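Local coordinates for protein SYE1 (Shewanella oneidensis, PDB 4AWT) that binds flavin mononucleotide and probably works as an NAD(P)H-dependent oxidoreductase of the old yellow enzyme family, acting on carbon-carbon double bonds, at residues 96-102 against 175-181; 83-87 against 172-176. The protein carries 1 engineered substitution. All coordinates share one frame; numbering follows the deposited sequence. Where two conformers were deposited one is given.

How the contacts relate
Contact 1 pairs two neighbouring parallel strands of the eight-stranded barrel, 96-102 and 177-181; contact 2 lies outside that wall, where helix 77-92 meets the turn leading into strand 177-181. Their centres are about 10 Å apart. The contacts share F175 and D176, but F175 is the one that packs in both: its ring receives A99 of the strand on one face and T87 of the helix on the opposite face. I97 joins the two directly, its CG2 lying 4.0 Å from CG2 of T87. Flavin mononucleotide is held at the C-terminal end of contact 1 through Q100, with H181 beside it, whereas the W83 side chain of contact 2 stays about 9 Å from the flavin.

Contact 1 of 2, residues 96-102 against 175-181; sequences AIFAQLW and FDGIELH. With FMN (flavin mononucleotide), chain B.
Backbone hydrogen bonds tie 96-102 to 175-181 in parallel register: A99 N reaches G177 O, E179 N reaches A99 O (2.8 Å), L101 N reaches E179 O and H181 N reaches L101 O. At the N-terminal end D176 grips I97 twice, its N donating to I97 O while the anti lone pair of its OD2 takes I97 N (2.9 Å); H91 also binds that carboxylate. Two CH-pi contacts follow: G177 CA sits over the centre of the F98 ring, 3.5 Å from its centroid, and A99 CB likewise over F175. Replacing F98 with an alanine would probably leave G177 CA without its aromatic cover and open a gap beside it. With CG anti to the backbone N (chi1 -173°), Q100 presents its amide to the pyrimidine edge: OE1 accepts from FMN N3 at 2.9 Å and NE2 donates to FMN O2 at 2.8 Å. NE2 lies over a face of the H181 ring and also donates to E179 OE2 (2.9 Å), which lies 28° out of the amide plane; E179 OE1 is hydrogen-bonded to Y266 OH and H268 ND1. The flavin is thus bound at the C-terminal ends of the strands, as in the TIM barrel of old yellow enzymes.

Contact 2 of 2, residues 83-87 against 172-176; sequences WRIVT and EAGFD
W83 turns a face of its indole to the edge of the F175 ring, in an offset edge-to-face pair with planes at 64° and centroids of the five-membered and phenyl rings 5.2 Å apart. F175 CZ comes over the indole toward its rim, 3.6 Å from W83 CE3, while W83 CB packs on A173 CB at 3.8 Å. Beyond these two segments, W83 NE1 binds T59 OG1. T87 works with both branches. Its CG2 stands over the centre of the F175 ring, 3.7 Å from the centroid, and its hydroxyl, set between the backbone N and the carbonyl carbon (chi1 72°), donates to A173 O at 2.7 Å, in the carbonyl plane. The same A173 O receives a CA-H...O contact from R84, whose CD lies 3.4 Å from it. Farther out, a water takes a bond from R84 NH1 at the edge of the guanidinium and gives one to E172 O (2.7 Å); the arginine also forms a salt bridge to E88. G174, just past helix 153-172, closes it in a Schellman motif; at its positive phi (86°) a CB would press on the preceding carbonyl O and also clash with T87 OG1. The chemistry thus divides at the C-terminal end of helix 153-172: on the buried side, ring packing and the direct bond from T87 to A173 O; on the exposed side, the water joining R84 NH1 to E172 O.

Contact 1 of 2, residues 96-102 against 175-181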
# COMPACT_ATOMS: atom_id res chain seq x y z
N ALA A 96 0.16 -15.85 3.72
CA ALA A 96 -1.02 -14.97 3.77
C ALA A 96 -0.80 -13.80 2.83
O ALA A 96 0.31 -13.31 2.68
CB ALA A 96 -1.25 -14.45 5.18
N ILE A 97 -1.89 -13.35 2.19
CA ILE A 97 -1.78 -12.24 1.26
C ILE A 97 -2.98 -11.30 1.42
O ILE A 97 -4.14 -11.75 1.43
CB ILE A 97 -1.60 -12.73 -0.17
CG1 ILE A 97 -1.41 -11.54 -1.13
CG2 ILE A 97 -2.69 -13.67 -0.64
CD1 ILE A 97 -0.93 -11.91 -2.53
N PHE A 98 -2.68 -10.02 1.55
CA PHE A 98 -3.68 -8.96 1.62
C PHE A 98 -3.64 -8.15 0.33
O PHE A 98 -2.56 -7.96 -0.24
CB PHE A 98 -3.45 -8.03 2.81
CG PHE A 98 -3.98 -8.50 4.15
CD1 PHE A 98 -3.98 -9.83 4.54
CD2 PHE A 98 -4.49 -7.56 5.04
CE1 PHE A 98 -4.47 -10.21 5.78
CE2 PHE A 98 -4.97 -7.94 6.28
CZ PHE A 98 -4.96 -9.25 6.66
N ALA A 99 -4.79 -7.65 -0.11
CA ALA A 99 -4.88 -6.79 -1.27
C ALA A 99 -4.80 -5.33 -0.85
O ALA A 99 -5.60 -4.91 -0.01
CB ALA A 99 -6.19 -6.99 -2.02
N GLN A 100 -3.90 -4.55 -1.44
CA GLN A 100 -3.83 -3.12 -1.12
C GLN A 100 -4.82 -2.35 -1.99
O GLN A 100 -4.60 -2.14 -3.17
CB GLN A 100 -2.43 -2.54 -1.28
CG GLN A 100 -2.46 -1.11 -0.76
CD GLN A 100 -1.21 -0.34 -1.02
OE1 GLN A 100 -0.82 -0.13 -2.18
NE2 GLN A 100 -0.58 0.15 0.04
N LEU A 101 -5.93 -1.90 -1.38
CA LEU A 101 -6.96 -1.17 -2.11
C LEU A 101 -6.51 0.27 -2.32
O LEU A 101 -6.20 0.97 -1.36
CB LEU A 101 -8.27 -1.21 -1.35
CG LEU A 101 -8.78 -2.59 -0.97
CD1 LEU A 101 -10.15 -2.46 -0.30
CD2 LEU A 101 -8.86 -3.52 -2.17
N TRP A 102 -6.53 0.70 -3.59
CA TRP A 102 -5.89 1.94 -3.98
C TRP A 102 -6.88 2.93 -4.61
O TRP A 102 -7.61 2.58 -5.55
CB TRP A 102 -4.79 1.68 -5.01
CG TRP A 102 -3.66 2.65 -5.04
CD1 TRP A 102 -3.38 3.71 -4.23
CD2 TRP A 102 -2.58 2.55 -5.96
NE1 TRP A 102 -2.18 4.27 -4.60
CE2 TRP A 102 -1.66 3.56 -5.64
CE3 TRP A 102 -2.29 1.66 -7.01
CZ2 TRP A 102 -0.46 3.70 -6.34
CZ3 TRP A 102 -1.09 1.82 -7.67
CH2 TRP A 102 -0.22 2.80 -7.35
N PHE A 175 -8.18 -13.29 -1.29
CA PHE A 175 -7.27 -12.64 -0.35
C PHE A 175 -7.67 -12.92 1.08
O PHE A 175 -8.84 -13.11 1.40
CB PHE A 175 -7.23 -11.12 -0.58
CG PHE A 175 -6.52 -10.70 -1.85
CD1 PHE A 175 -5.14 -10.56 -1.85
CD2 PHE A 175 -7.20 -10.43 -3.01
CE1 PHE A 175 -4.47 -10.14 -2.99
CE2 PHE A 175 -6.53 -9.98 -4.15
CZ PHE A 175 -5.16 -9.83 -4.13
N ASP A 176 -6.68 -12.89 1.97
CA ASP A 176 -6.92 -13.04 3.38
C ASP A 176 -7.38 -11.77 4.06
O ASP A 176 -7.89 -11.82 5.19
CB ASP A 176 -5.63 -13.57 4.04
CG ASP A 176 -5.24 -14.91 3.46
OD1 ASP A 176 -6.01 -15.86 3.66
OD2 ASP A 176 -4.19 -14.98 2.80
N GLY A 177 -7.22 -10.66 3.43
CA GLY A 177 -7.57 -9.36 3.97
C GLY A 177 -7.26 -8.29 2.97
O GLY A 177 -6.83 -8.58 1.83
N ILE A 178 -7.49 -7.04 3.37
CA ILE A 178 -7.15 -5.89 2.57
C ILE A 178 -6.31 -4.93 3.39
O ILE A 178 -6.44 -4.87 4.61
CB ILE A 178 -8.39 -5.19 1.98
CG1 ILE A 178 -9.28 -4.51 3.01
CG2 ILE A 178 -9.17 -6.19 1.14
CD1 ILE A 178 -8.91 -3.10 3.41
N GLU A 179 -5.50 -4.15 2.69
CA GLU A 179 -4.79 -3.02 3.25
C GLU A 179 -5.33 -1.78 2.58
O GLU A 179 -5.29 -1.64 1.34
CB GLU A 179 -3.29 -3.11 3.01
CG GLU A 179 -2.53 -1.96 3.67
CD GLU A 179 -1.04 -2.01 3.42
OE1 GLU A 179 -0.36 -2.80 4.17
OE2 GLU A 179 -0.55 -1.31 2.53
N LEU A 180 -5.82 -0.82 3.37
CA LEU A 180 -6.23 0.46 2.81
C LEU A 180 -5.01 1.33 2.61
O LEU A 180 -4.31 1.67 3.56
CB LEU A 180 -7.18 1.14 3.78
CG LEU A 180 -7.64 2.54 3.38
CD1 LEU A 180 -8.39 2.49 2.04
CD2 LEU A 180 -8.49 3.14 4.48
N HIS A 181 -4.75 1.73 1.36
CA HIS A 181 -3.63 2.64 1.10
C HIS A 181 -4.09 4.05 1.48
O HIS A 181 -4.78 4.71 0.70
CB HIS A 181 -3.19 2.60 -0.35
CG HIS A 181 -1.85 3.20 -0.58
ND1 HIS A 181 -1.23 3.98 0.34
CD2 HIS A 181 -1.03 3.03 -1.66
CE1 HIS A 181 -0.06 4.29 -0.18
NE2 HIS A 181 0.10 3.74 -1.36
N1 FMN B . 3.85 1.46 -1.62
C2 FMN B . 2.54 1.25 -1.57
O2 FMN B . 1.87 1.46 -0.52
N3 FMN B . 1.86 0.81 -2.69
C4 FMN B . 2.49 0.55 -3.90
O4 FMN B . 1.82 0.04 -4.84
C4A FMN B . 3.84 0.87 -3.96
N5 FMN B . 4.54 0.73 -5.16
C5A FMN B . 5.96 0.65 -5.08
C6 FMN B . 6.68 0.26 -6.18
C7 FMN B . 8.09 0.13 -6.14
C7M FMN B . 8.81 -0.43 -7.34
C8 FMN B . 8.74 0.47 -4.98
C8M FMN B . 10.24 0.34 -4.84
C9 FMN B . 8.00 0.89 -3.85
C9A FMN B . 6.61 0.98 -3.88
N10 FMN B . 5.87 1.34 -2.74
C10 FMN B . 4.49 1.22 -2.76
C1' FMN B . 6.57 1.62 -1.49
C2' FMN B . 7.08 0.35 -0.77
O2' FMN B . 6.00 -0.41 -0.26
C3' FMN B . 7.98 0.66 0.40
O3' FMN B . 7.28 1.31 1.45
C4' FMN B . 9.24 1.49 0.06
O4' FMN B . 9.88 1.01 -1.11
C5' FMN B . 10.19 1.60 1.23
O5' FMN B . 10.70 0.31 1.62
P FMN B . 12.16 -0.16 1.12
O1P FMN B . 12.05 -0.36 -0.37
O2P FMN B . 13.14 0.93 1.48
O3P FMN B . 12.38 -1.45 1.87
O HOH W 1 -6.39 3.71 -1.24

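Contact 2 of 2, residues 83-87 against 172-176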
# COMPACT_ATOMS: atom_id res chain seq x y z
N TRP A 83 -6.69 -12.01 -9.93
CA TRP A 83 -6.18 -12.04 -8.57
C TRP A 83 -6.35 -13.40 -7.92
O TRP A 83 -5.50 -13.79 -7.13
CB TRP A 83 -6.77 -10.92 -7.73
CG TRP A 83 -6.17 -9.58 -7.87
CD1 TRP A 83 -6.81 -8.40 -8.14
CD2 TRP A 83 -4.79 -9.23 -7.68
NE1 TRP A 83 -5.95 -7.36 -8.13
CE2 TRP A 83 -4.69 -7.83 -7.84
CE3 TRP A 83 -3.63 -9.94 -7.36
CZ2 TRP A 83 -3.48 -7.15 -7.72
CZ3 TRP A 83 -2.44 -9.26 -7.23
CH2 TRP A 83 -2.37 -7.88 -7.41
N ARG A 84 -7.42 -14.12 -8.24
CA ARG A 84 -7.60 -15.45 -7.67
C ARG A 84 -6.46 -16.36 -8.07
O ARG A 84 -6.04 -17.20 -7.27
CB ARG A 84 -8.95 -16.04 -8.17
CG ARG A 84 -9.20 -17.46 -7.65
CD ARG A 84 -9.40 -17.51 -6.15
NE ARG A 84 -9.70 -18.81 -5.58
CZ ARG A 84 -10.91 -19.35 -5.62
NH1 ARG A 84 -11.93 -18.73 -6.20
NH2 ARG A 84 -11.09 -20.55 -5.08
N ILE A 85 -5.95 -16.25 -9.28
CA ILE A 85 -4.83 -17.14 -9.61
C ILE A 85 -3.63 -16.78 -8.75
O ILE A 85 -2.91 -17.67 -8.30
CB ILE A 85 -4.55 -17.08 -11.11
CG1 ILE A 85 -5.75 -17.53 -11.94
CG2 ILE A 85 -3.31 -17.90 -11.45
CD1 ILE A 85 -5.55 -17.15 -13.38
N VAL A 86 -3.40 -15.49 -8.51
CA VAL A 86 -2.32 -15.07 -7.60
C VAL A 86 -2.53 -15.64 -6.23
O VAL A 86 -1.58 -16.20 -5.63
CB VAL A 86 -2.21 -13.54 -7.58
CG1 VAL A 86 -1.20 -13.12 -6.51
CG2 VAL A 86 -1.86 -12.97 -8.91
N THR A 87 -3.69 -15.46 -5.63
CA THR A 87 -3.89 -15.91 -4.27
C THR A 87 -3.82 -17.42 -4.18
O THR A 87 -3.31 -17.93 -3.18
CB THR A 87 -5.16 -15.34 -3.61
OG1 THR A 87 -6.28 -16.00 -4.20
CG2 THR A 87 -5.25 -13.85 -3.70
N GLU A 172 -13.63 -12.30 -2.59
CA GLU A 172 -14.01 -13.21 -3.66
C GLU A 172 -12.79 -13.72 -4.42
O GLU A 172 -12.79 -14.86 -4.90
CB GLU A 172 -14.95 -12.49 -4.65
CG GLU A 172 -15.53 -13.39 -5.73
CD GLU A 172 -16.46 -12.74 -6.74
OE1 GLU A 172 -16.86 -11.60 -6.57
OE2 GLU A 172 -16.77 -13.53 -7.64
N ALA A 173 -11.74 -12.90 -4.52
CA ALA A 173 -10.48 -13.26 -5.15
C ALA A 173 -9.60 -14.13 -4.25
O ALA A 173 -8.52 -14.52 -4.69
CB ALA A 173 -9.73 -12.05 -5.55
N GLY A 174 -10.03 -14.41 -3.04
CA GLY A 174 -9.28 -15.28 -2.14
C GLY A 174 -8.21 -14.62 -1.32
O GLY A 174 -7.41 -15.30 -0.71
N PHE A 175 -8.18 -13.29 -1.29
CA PHE A 175 -7.27 -12.64 -0.35
C PHE A 175 -7.67 -12.92 1.08
O PHE A 175 -8.84 -13.11 1.40
CB PHE A 175 -7.23 -11.12 -0.58
CG PHE A 175 -6.52 -10.70 -1.85
CD1 PHE A 175 -5.14 -10.56 -1.85
CD2 PHE A 175 -7.20 -10.43 -3.01
CE1 PHE A 175 -4.47 -10.14 -2.99
CE2 PHE A 175 -6.53 -9.98 -4.15
CZ PHE A 175 -5.16 -9.83 -4.13
N ASP A 176 -6.68 -12.89 1.97
CA ASP A 176 -6.92 -13.04 3.38
C ASP A 176 -7.38 -11.77 4.06
O ASP A 176 -7.89 -11.82 5.19
CB ASP A 176 -5.63 -13.57 4.04
CG ASP A 176 -5.24 -14.91 3.46
OD1 ASP A 176 -6.01 -15.86 3.66
OD2 ASP A 176 -4.19 -14.98 2.80
O HOH W 2 -12.24 -16.17 -7.25